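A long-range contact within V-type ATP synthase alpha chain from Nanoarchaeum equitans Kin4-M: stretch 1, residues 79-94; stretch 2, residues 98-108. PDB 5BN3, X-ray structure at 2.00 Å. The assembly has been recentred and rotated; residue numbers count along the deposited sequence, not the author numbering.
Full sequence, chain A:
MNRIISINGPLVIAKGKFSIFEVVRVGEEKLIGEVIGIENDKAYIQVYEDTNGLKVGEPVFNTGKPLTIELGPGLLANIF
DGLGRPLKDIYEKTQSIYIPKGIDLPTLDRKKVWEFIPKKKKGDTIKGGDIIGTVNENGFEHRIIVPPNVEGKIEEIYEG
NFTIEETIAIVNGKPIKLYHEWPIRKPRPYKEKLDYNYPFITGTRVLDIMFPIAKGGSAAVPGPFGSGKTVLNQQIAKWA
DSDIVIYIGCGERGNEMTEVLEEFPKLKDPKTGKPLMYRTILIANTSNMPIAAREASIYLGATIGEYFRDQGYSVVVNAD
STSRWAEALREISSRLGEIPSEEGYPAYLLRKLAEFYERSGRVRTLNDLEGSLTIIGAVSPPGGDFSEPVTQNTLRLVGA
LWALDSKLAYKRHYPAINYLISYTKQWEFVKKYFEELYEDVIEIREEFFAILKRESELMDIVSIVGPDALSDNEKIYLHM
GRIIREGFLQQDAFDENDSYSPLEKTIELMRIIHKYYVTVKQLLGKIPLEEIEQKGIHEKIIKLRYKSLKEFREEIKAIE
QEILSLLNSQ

Stretch 1, residues 79-94: IFDGLGRPLKDIYEKT
Stretch 2 (98-108) YIPKGIDLPTL

How do the two backbones run? Stretch 1 starts as a strand at Ile 79 and Phe 80, reverses through a type I turn from Asp 81 to Gly 84, and enters a helix spanning Leu 87 to Thr 94, with Pro 86 at the N-cap position. Across the turn, Asp 81 N donates to Arg 85 O at 2.9 Å and Leu 87 N to Ile 79 O at 3.1 Å; Gly 84 sits at phi/psi 86/20, where a CB would jam against the preceding carbonyl. Stretch 2 has no regular helix or strand; it is largely extended, apart from Gly 102 (95/-4) and Thr 107 (-63/-52). It passes from the Thr 94 end of the helix back toward the turn, obliquely to the helix: CA atoms lie 8.1 Å apart for Thr 94 and Pro 100, 7.3 Å for Ile 90 and Ile 99, and 5.2 Å for Arg 85 and Thr 107.

What fastens the turn to stretch 2? Thr 107 (chi1 m) donates from OG1 to Gly 84 O at 2.6 Å, and its CA approaches the same Gly 84 O at 3.5 Å in a CA-H...O contact. Arg 85, with chi1 to chi3 at m, t, m and chi4 at -175°, sends NH1 to Ile 103 O at 2.6 Å, the carbonyl lying at the guanidinium edge where N-H groups point. Asp 81 (chi1 p) holds that arginine in place: Arg 85 NE and Asp 81 OD2 form a salt bridge at 2.7 Å, while Arg 85 N donates to Asp 81 OD1 at 2.6 Å. One residue thus links the turn's carboxylate to the backbone of stretch 2.

Which apolar side chains fill the space between helix and extended chain? Leu 105 (m, t) points toward stretch 1 and is the most covered residue of the contact; its CD1 lies 3.9 Å from Ile 90 CG1 and 3.7 Å from Asp 89 CB. Ile 90 (m, t) also places CG2 3.8 Å from Pro 100 CD and 4.3 Å from Ile 103 CD1, so one helical side chain meets three residues of stretch 2. Ile 103 (t, t) reaches on to Thr 94, its CD1 3.9 Å from Thr 94 CG2, and Leu 87 CD2 meets Ile 99 CD1 at 3.9 Å, both residues being m, t.

What closes the two ends of the contact? At the last residue of stretch 1, Thr 94 (chi1 p) turns OG1 back to donate to Ile 90 O at 2.8 Å, leaving its methyl CG2 against Pro 100 CG at 3.5 Å. Near the turn, Phe 80 (chi1 m, chi2 87°) presents its ring edge to stretch 2, with CE2 3.4 Å from Thr 107 O and 3.7 Å from Thr 107 CG2. Pro 86 CD comes within 3.5 Å of Pro 106 O, and a water donates to that Pro 106 O at 2.6 Å and to Asp 89 OD2 at 2.9 Å, bridging the stretches.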

# COMPACT_ATOMS: atom_id res chain seq x y z
N ILE A 79 -13.45 13.82 40.13
CA ILE A 79 -13.35 13.67 38.68
C ILE A 79 -13.46 15.02 37.97
O ILE A 79 -14.35 15.82 38.28
CB ILE A 79 -14.38 12.65 38.14
CG1 ILE A 79 -14.27 12.51 36.62
CG2 ILE A 79 -15.80 13.04 38.55
CD1 ILE A 79 -15.14 11.40 36.05
N PHE A 80 -12.55 15.27 37.03
CA PHE A 80 -12.51 16.55 36.33
C PHE A 80 -12.52 16.31 34.83
O PHE A 80 -12.21 15.20 34.37
CB PHE A 80 -11.24 17.31 36.72
CG PHE A 80 -11.10 17.52 38.20
CD1 PHE A 80 -10.48 16.57 39.00
CD2 PHE A 80 -11.57 18.68 38.80
CE1 PHE A 80 -10.35 16.76 40.36
CE2 PHE A 80 -11.44 18.89 40.16
CZ PHE A 80 -10.83 17.92 40.95
N ASP A 81 -12.87 17.33 34.05
CA ASP A 81 -12.79 17.22 32.60
C ASP A 81 -11.38 17.59 32.13
O ASP A 81 -10.50 17.85 32.95
CB ASP A 81 -13.87 18.06 31.90
CG ASP A 81 -13.62 19.56 31.97
OD1 ASP A 81 -12.72 20.00 32.72
OD2 ASP A 81 -14.34 20.31 31.28
N GLY A 82 -11.17 17.63 30.81
CA GLY A 82 -9.86 17.91 30.26
C GLY A 82 -9.29 19.27 30.64
O GLY A 82 -8.07 19.46 30.59
N LEU A 83 -10.16 20.20 31.00
CA LEU A 83 -9.73 21.55 31.36
C LEU A 83 -9.65 21.74 32.88
O LEU A 83 -9.36 22.84 33.35
CB LEU A 83 -10.65 22.60 30.74
CG LEU A 83 -10.59 22.76 29.22
CD1 LEU A 83 -11.60 23.78 28.73
CD2 LEU A 83 -9.19 23.16 28.79
N GLY A 84 -9.90 20.67 33.63
CA GLY A 84 -9.82 20.74 35.08
C GLY A 84 -11.10 21.22 35.73
O GLY A 84 -11.09 21.68 36.87
N ARG A 85 -12.21 21.11 35.01
CA ARG A 85 -13.51 21.50 35.55
C ARG A 85 -14.17 20.31 36.23
O ARG A 85 -14.27 19.23 35.65
CB ARG A 85 -14.40 22.07 34.44
CG ARG A 85 -13.80 23.30 33.76
CD ARG A 85 -14.70 23.85 32.66
NE ARG A 85 -14.72 23.00 31.47
CZ ARG A 85 -15.35 23.31 30.34
NH1 ARG A 85 -16.01 24.45 30.23
NH2 ARG A 85 -15.32 22.47 29.31
N PRO A 86 -14.62 20.50 37.48
CA PRO A 86 -15.18 19.40 38.27
C PRO A 86 -16.55 18.98 37.77
O PRO A 86 -17.48 19.79 37.75
CB PRO A 86 -15.29 20.00 39.68
CG PRO A 86 -15.43 21.47 39.45
CD PRO A 86 -14.62 21.78 38.22
N LEU A 87 -16.68 17.71 37.38
CA LEU A 87 -17.91 17.21 36.77
C LEU A 87 -19.06 17.07 37.76
O LEU A 87 -20.23 17.13 37.38
CB LEU A 87 -17.64 15.88 36.07
CG LEU A 87 -16.73 15.97 34.84
CD1 LEU A 87 -16.47 14.60 34.25
CD2 LEU A 87 -17.34 16.88 33.81
N LYS A 88 -18.72 16.88 39.04
CA LYS A 88 -19.73 16.79 40.09
C LYS A 88 -20.41 18.14 40.27
O LYS A 88 -21.64 18.21 40.38
CB LYS A 88 -19.09 16.33 41.40
CG LYS A 88 -20.04 16.32 42.59
CD LYS A 88 -19.37 15.72 43.83
CE LYS A 88 -20.25 15.83 45.06
NZ LYS A 88 -20.46 17.24 45.48
N ASP A 89 -19.62 19.20 40.27
CA ASP A 89 -20.14 20.56 40.42
C ASP A 89 -20.94 21.00 39.19
O ASP A 89 -21.94 21.70 39.32
CB ASP A 89 -19.01 21.55 40.71
CG ASP A 89 -18.32 21.28 42.04
OD1 ASP A 89 -18.83 20.44 42.82
OD2 ASP A 89 -17.28 21.92 42.31
N ILE A 90 -20.49 20.59 38.00
CA ILE A 90 -21.22 20.87 36.77
C ILE A 90 -22.61 20.24 36.84
O ILE A 90 -23.61 20.88 36.51
CB ILE A 90 -20.48 20.33 35.53
CG1 ILE A 90 -19.18 21.10 35.30
CG2 ILE A 90 -21.35 20.42 34.29
CD1 ILE A 90 -18.36 20.59 34.12
N TYR A 91 -22.66 18.99 37.28
CA TYR A 91 -23.93 18.29 37.45
C TYR A 91 -24.85 19.02 38.42
O TYR A 91 -26.03 19.20 38.15
CB TYR A 91 -23.69 16.86 37.96
CG TYR A 91 -24.96 16.11 38.30
CD1 TYR A 91 -25.70 15.49 37.31
CD2 TYR A 91 -25.40 16.02 39.61
CE1 TYR A 91 -26.86 14.80 37.61
CE2 TYR A 91 -26.56 15.33 39.92
CZ TYR A 91 -27.29 14.72 38.92
OH TYR A 91 -28.44 14.04 39.22
N GLU A 92 -24.29 19.45 39.55
CA GLU A 92 -25.09 20.09 40.60
C GLU A 92 -25.59 21.49 40.21
O GLU A 92 -26.73 21.84 40.53
CB GLU A 92 -24.31 20.12 41.92
CG GLU A 92 -24.31 18.78 42.65
CD GLU A 92 -23.31 18.71 43.79
OE1 GLU A 92 -22.61 19.72 44.04
OE2 GLU A 92 -23.21 17.65 44.43
N LYS A 93 -24.76 22.27 39.53
CA LYS A 93 -25.16 23.60 39.10
C LYS A 93 -26.26 23.54 38.03
O LYS A 93 -27.29 24.20 38.15
CB LYS A 93 -23.97 24.39 38.55
CG LYS A 93 -22.86 24.66 39.55
CD LYS A 93 -23.41 25.21 40.85
CE LYS A 93 -22.29 25.60 41.80
NZ LYS A 93 -21.42 26.66 41.22
N THR A 94 -26.02 22.73 37.00
CA THR A 94 -26.94 22.64 35.87
C THR A 94 -28.19 21.82 36.18
O THR A 94 -29.22 22.00 35.52
CB THR A 94 -26.24 22.02 34.64
OG1 THR A 94 -25.91 20.66 34.92
CG2 THR A 94 -24.99 22.80 34.33
N TYR A 98 -26.34 16.47 31.16
CA TYR A 98 -25.51 16.89 30.04
C TYR A 98 -24.44 17.90 30.44
O TYR A 98 -24.60 18.65 31.40
CB TYR A 98 -26.39 17.46 28.92
CG TYR A 98 -27.41 16.48 28.40
CD1 TYR A 98 -27.02 15.37 27.67
CD2 TYR A 98 -28.76 16.67 28.64
CE1 TYR A 98 -27.95 14.47 27.20
CE2 TYR A 98 -29.70 15.77 28.17
CZ TYR A 98 -29.29 14.68 27.45
OH TYR A 98 -30.21 13.78 26.98
N ILE A 99 -23.35 17.90 29.68
CA ILE A 99 -22.30 18.90 29.84
C ILE A 99 -22.60 20.08 28.92
O ILE A 99 -22.65 19.91 27.69
CB ILE A 99 -20.91 18.32 29.53
CG1 ILE A 99 -20.58 17.20 30.52
CG2 ILE A 99 -19.84 19.40 29.58
CD1 ILE A 99 -19.20 16.60 30.35
N PRO A 100 -22.82 21.26 29.50
CA PRO A 100 -23.15 22.46 28.73
C PRO A 100 -21.91 23.00 28.05
O PRO A 100 -20.81 22.77 28.57
CB PRO A 100 -23.60 23.46 29.81
CG PRO A 100 -23.63 22.70 31.10
CD PRO A 100 -22.71 21.55 30.94
N LYS A 101 -22.06 23.70 26.93
CA LYS A 101 -20.91 24.36 26.33
C LYS A 101 -20.73 25.74 26.97
O LYS A 101 -21.69 26.49 27.13
CB LYS A 101 -21.04 24.45 24.80
CG LYS A 101 -22.08 25.43 24.27
CD LYS A 101 -22.15 25.40 22.74
CE LYS A 101 -22.91 26.61 22.18
NZ LYS A 101 -22.14 27.87 22.33
N GLY A 102 -19.50 26.04 27.39
CA GLY A 102 -19.20 27.36 27.91
C GLY A 102 -19.27 27.54 29.42
O GLY A 102 -18.95 28.62 29.92
N ILE A 103 -19.66 26.50 30.16
CA ILE A 103 -19.70 26.60 31.61
C ILE A 103 -18.29 26.74 32.19
O ILE A 103 -17.37 26.02 31.79
CB ILE A 103 -20.46 25.41 32.29
CG1 ILE A 103 -20.64 25.68 33.78
CG2 ILE A 103 -19.74 24.09 32.05
CD1 ILE A 103 -21.54 24.68 34.48
N ASP A 104 -18.10 27.68 33.10
CA ASP A 104 -16.80 27.83 33.75
C ASP A 104 -16.92 27.83 35.27
O ASP A 104 -17.58 28.69 35.86
CB ASP A 104 -16.08 29.10 33.27
CG ASP A 104 -14.58 29.00 33.44
OD1 ASP A 104 -14.03 27.88 33.29
OD2 ASP A 104 -13.93 30.03 33.73
N LEU A 105 -16.28 26.84 35.89
CA LEU A 105 -16.27 26.70 37.34
C LEU A 105 -14.82 26.58 37.81
O LEU A 105 -13.95 26.14 37.06
CB LEU A 105 -17.05 25.45 37.76
CG LEU A 105 -18.53 25.35 37.41
CD1 LEU A 105 -19.12 24.05 37.92
CD2 LEU A 105 -19.30 26.53 37.97
N PRO A 106 -14.56 26.97 39.07
CA PRO A 106 -13.21 26.77 39.62
C PRO A 106 -12.93 25.29 39.87
O PRO A 106 -13.83 24.56 40.26
CB PRO A 106 -13.25 27.54 40.94
CG PRO A 106 -14.70 27.59 41.31
CD PRO A 106 -15.45 27.67 40.01
N THR A 107 -11.68 24.88 39.65
CA THR A 107 -11.27 23.48 39.81
C THR A 107 -11.43 22.98 41.24
O THR A 107 -12.03 21.93 41.48
CB THR A 107 -9.80 23.29 39.37
OG1 THR A 107 -9.67 23.62 37.98
CG2 THR A 107 -9.35 21.85 39.59
N LEU A 108 -10.87 23.73 42.19
CA LEU A 108 -10.88 23.33 43.59
C LEU A 108 -12.07 23.93 44.33
O LEU A 108 -12.39 25.11 44.16
CB LEU A 108 -9.57 23.76 44.26
CG LEU A 108 -8.29 23.24 43.58
CD1 LEU A 108 -7.04 23.81 44.23
CD2 LEU A 108 -8.27 21.73 43.61
O HOH W 1 -15.79 24.43 41.99